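Local coordinates for protein RNA-dependent RNA polymerase (PDB 6QVV) that probably transcribes and replicates the viral RNA genome, its N-terminal endonuclease domain probably cleaving capped host mRNAs to provide primers, at residues Thr75-Asp80 and Arg197-Glu202. Numbering follows the deposited sequence.
Sequences TLFKHD and RDIFEE. With MN3 (manganese (III) ion), chain C.
H79 ND1 gives its hydrogen to D80 OD1 over 2.6 Å, on the same short helix whose F77 packs against I199 and K78 against F200 of helix 183-203. The chain belongs to the PDDEXK clan, and its histidine metal ligand is consistent with the His-containing cap-snatching endonucleases. Bending to 152° at the hydrogen, the bond keeps the carboxylate oxygen close to the imidazole plane and, together with the manganese bond of H79 NE2 at 2.5 Å, helps fix the ring's rotation. Histidine suits this place because its two nitrogens serve two partners at once; D114, E128 and the carbonyl of F129 also bind the metal, and T89 holds the other oxygen of D80.

The contact with residues 197-202 rests on van der Waals contacts, with no hydrogen bond across it. F77, its CG anti to the backbone N (chi1 166°), reaches out to I199, and the two side chains cross at about a right angle. F77 CE2 meets I199 CG2 at 3.5 Å, a close fit between a flat ring and a branched aliphatic group, both apolar and suited to burial. I47 of strand 44-49 touches both residues, and L203 adds to the buried surroundings of F77.

K78 suits the more open flank, its long apolar chain ending in a charge, and the F200 ring offers its methylenes an apolar surface. K78 CD lies 3.9 Å from F200 CB and also borders R197. The lysine crosses F200 at about a right angle, and a bend at chi3 (48°) leaves K78 NZ 4.0 Å from F200 CD2.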
loop_
_atom_site.group_PDB
_atom_site.type_symbol
_atom_site.label_atom_id
_atom_site.label_comp_id
_atom_site.label_asym_id
_atom_site.label_seq_id
_atom_site.Cartn_x
_atom_site.Cartn_y
_atom_site.Cartn_z
ATOM N N THR A 75 -8.249 1.720 13.731
ATOM C CA THR A 75 -7.537 2.931 13.342
ATOM C C THR A 75 -6.781 2.748 12.023
ATOM O O THR A 75 -6.569 3.721 11.294
ATOM C CB THR A 75 -6.605 3.342 14.485
ATOM O OG1 THR A 75 -5.878 4.528 14.134
ATOM C CG2 THR A 75 -5.641 2.205 14.827
ATOM N N LEU A 76 -6.411 1.516 11.677
ATOM C CA LEU A 76 -5.718 1.233 10.425
ATOM C C LEU A 76 -6.636 0.733 9.317
ATOM O O LEU A 76 -6.147 0.446 8.218
ATOM C CB LEU A 76 -4.616 0.193 10.648
ATOM C CG LEU A 76 -3.619 0.421 11.785
ATOM C CD1 LEU A 76 -2.762 -0.829 11.984
ATOM C CD2 LEU A 76 -2.771 1.660 11.505
ATOM N N PHE A 77 -7.944 0.615 9.577
ATOM C CA PHE A 77 -8.816 -0.112 8.659
ATOM C C PHE A 77 -8.814 0.515 7.276
ATOM O O PHE A 77 -8.837 -0.191 6.260
ATOM C CB PHE A 77 -10.251 -0.161 9.191
ATOM C CG PHE A 77 -11.249 -0.587 8.148
ATOM C CD1 PHE A 77 -11.386 -1.924 7.801
ATOM C CD2 PHE A 77 -12.014 0.348 7.481
ATOM C CE1 PHE A 77 -12.282 -2.322 6.816
ATOM C CE2 PHE A 77 -12.910 -0.045 6.499
ATOM C CZ PHE A 77 -13.041 -1.382 6.165
ATOM N N LYS A 78 -8.826 1.841 7.222
ATOM C CA LYS A 78 -8.980 2.529 5.952
ATOM C C LYS A 78 -7.795 2.248 5.039
ATOM O O LYS A 78 -7.962 1.857 3.880
ATOM C CB LYS A 78 -9.128 4.016 6.222
ATOM C CG LYS A 78 -9.962 4.731 5.236
ATOM C CD LYS A 78 -10.545 5.978 5.872
ATOM C CE LYS A 78 -9.461 6.759 6.598
ATOM N NZ LYS A 78 -9.849 8.150 6.877
ATOM N N HIS A 79 -6.586 2.429 5.561
ATOM C CA HIS A 79 -5.374 2.160 4.799
ATOM C C HIS A 79 -5.287 0.684 4.406
ATOM O O HIS A 79 -5.013 0.355 3.251
ATOM C CB HIS A 79 -4.179 2.604 5.649
ATOM C CG HIS A 79 -2.855 2.077 5.201
ATOM N ND1 HIS A 79 -2.446 0.782 5.450
ATOM C CD2 HIS A 79 -1.812 2.694 4.593
ATOM C CE1 HIS A 79 -1.223 0.613 4.979
ATOM N NE2 HIS A 79 -0.819 1.755 4.449
ATOM N N ASP A 80 -5.568 -0.219 5.342
ATOM C CA ASP A 80 -5.365 -1.638 5.080
ATOM C C ASP A 80 -6.428 -2.210 4.145
ATOM O O ASP A 80 -6.118 -3.021 3.266
ATOM C CB ASP A 80 -5.325 -2.402 6.403
ATOM C CG ASP A 80 -4.004 -2.199 7.161
ATOM O OD1 ASP A 80 -3.142 -1.406 6.701
ATOM O OD2 ASP A 80 -3.818 -2.840 8.217
ATOM N N ARG A 197 -13.877 4.484 3.090
ATOM C CA ARG A 197 -14.285 5.734 3.722
ATOM C C ARG A 197 -15.681 5.604 4.309
ATOM O O ARG A 197 -15.921 5.995 5.456
ATOM C CB ARG A 197 -14.245 6.871 2.700
ATOM C CG ARG A 197 -13.010 7.733 2.756
ATOM C CD ARG A 197 -12.836 8.496 1.456
ATOM N NE ARG A 197 -13.639 9.719 1.386
ATOM C CZ ARG A 197 -13.124 10.932 1.204
ATOM N NH1 ARG A 197 -11.808 11.077 1.085
ATOM N NH2 ARG A 197 -13.913 11.998 1.145
ATOM N N ASP A 198 -16.619 5.068 3.516
ATOM C CA ASP A 198 -17.988 4.879 3.979
ATOM C C ASP A 198 -18.021 3.994 5.218
ATOM O O ASP A 198 -18.661 4.331 6.218
ATOM C CB ASP A 198 -18.845 4.279 2.860
ATOM C CG ASP A 198 -19.069 5.253 1.688
ATOM O OD1 ASP A 198 -18.683 6.440 1.804
ATOM O OD2 ASP A 198 -19.632 4.833 0.641
ATOM N N ILE A 199 -17.318 2.863 5.178
ATOM C CA ILE A 199 -17.317 1.959 6.322
ATOM C C ILE A 199 -16.679 2.629 7.529
ATOM O O ILE A 199 -17.177 2.519 8.657
ATOM C CB ILE A 199 -16.602 0.648 5.957
ATOM C CG1 ILE A 199 -17.421 -0.107 4.903
ATOM C CG2 ILE A 199 -16.358 -0.203 7.218
ATOM C CD1 ILE A 199 -16.675 -1.239 4.224
ATOM N N PHE A 200 -15.587 3.361 7.312
ATOM C CA PHE A 200 -14.875 3.949 8.439
ATOM C C PHE A 200 -15.721 4.983 9.172
ATOM O O PHE A 200 -15.652 5.081 10.401
ATOM C CB PHE A 200 -13.571 4.575 7.979
ATOM C CG PHE A 200 -12.734 5.055 9.106
ATOM C CD1 PHE A 200 -12.201 4.152 10.008
ATOM C CD2 PHE A 200 -12.495 6.408 9.291
ATOM C CE1 PHE A 200 -11.428 4.587 11.067
ATOM C CE2 PHE A 200 -11.723 6.850 10.343
ATOM C CZ PHE A 200 -11.193 5.941 11.234
ATOM N N GLU A 201 -16.519 5.768 8.443
ATOM C CA GLU A 201 -17.351 6.768 9.105
ATOM C C GLU A 201 -18.366 6.115 10.037
ATOM O O GLU A 201 -18.677 6.661 11.102
ATOM C CB GLU A 201 -18.051 7.654 8.070
ATOM N N GLU A 202 -18.868 4.935 9.686
ATOM C CA GLU A 202 -19.762 4.256 10.615
ATOM C C GLU A 202 -19.003 3.523 11.713
ATOM O O GLU A 202 -19.556 3.325 12.796
ATOM C CB GLU A 202 -20.702 3.316 9.845
ATOM C CG GLU A 202 -21.339 4.028 8.634
ATOM C CD GLU A 202 -22.654 3.418 8.135
ATOM O OE1 GLU A 202 -23.330 2.683 8.899
ATOM O OE2 GLU A 202 -23.010 3.697 6.961
HETATM MN MN MN3 C . 1.356 2.920 4.516
HETATM O O HOH W 1 2.209 1.529 6.257
HETATM O O HOH W 2 0.830 4.793 6.153
#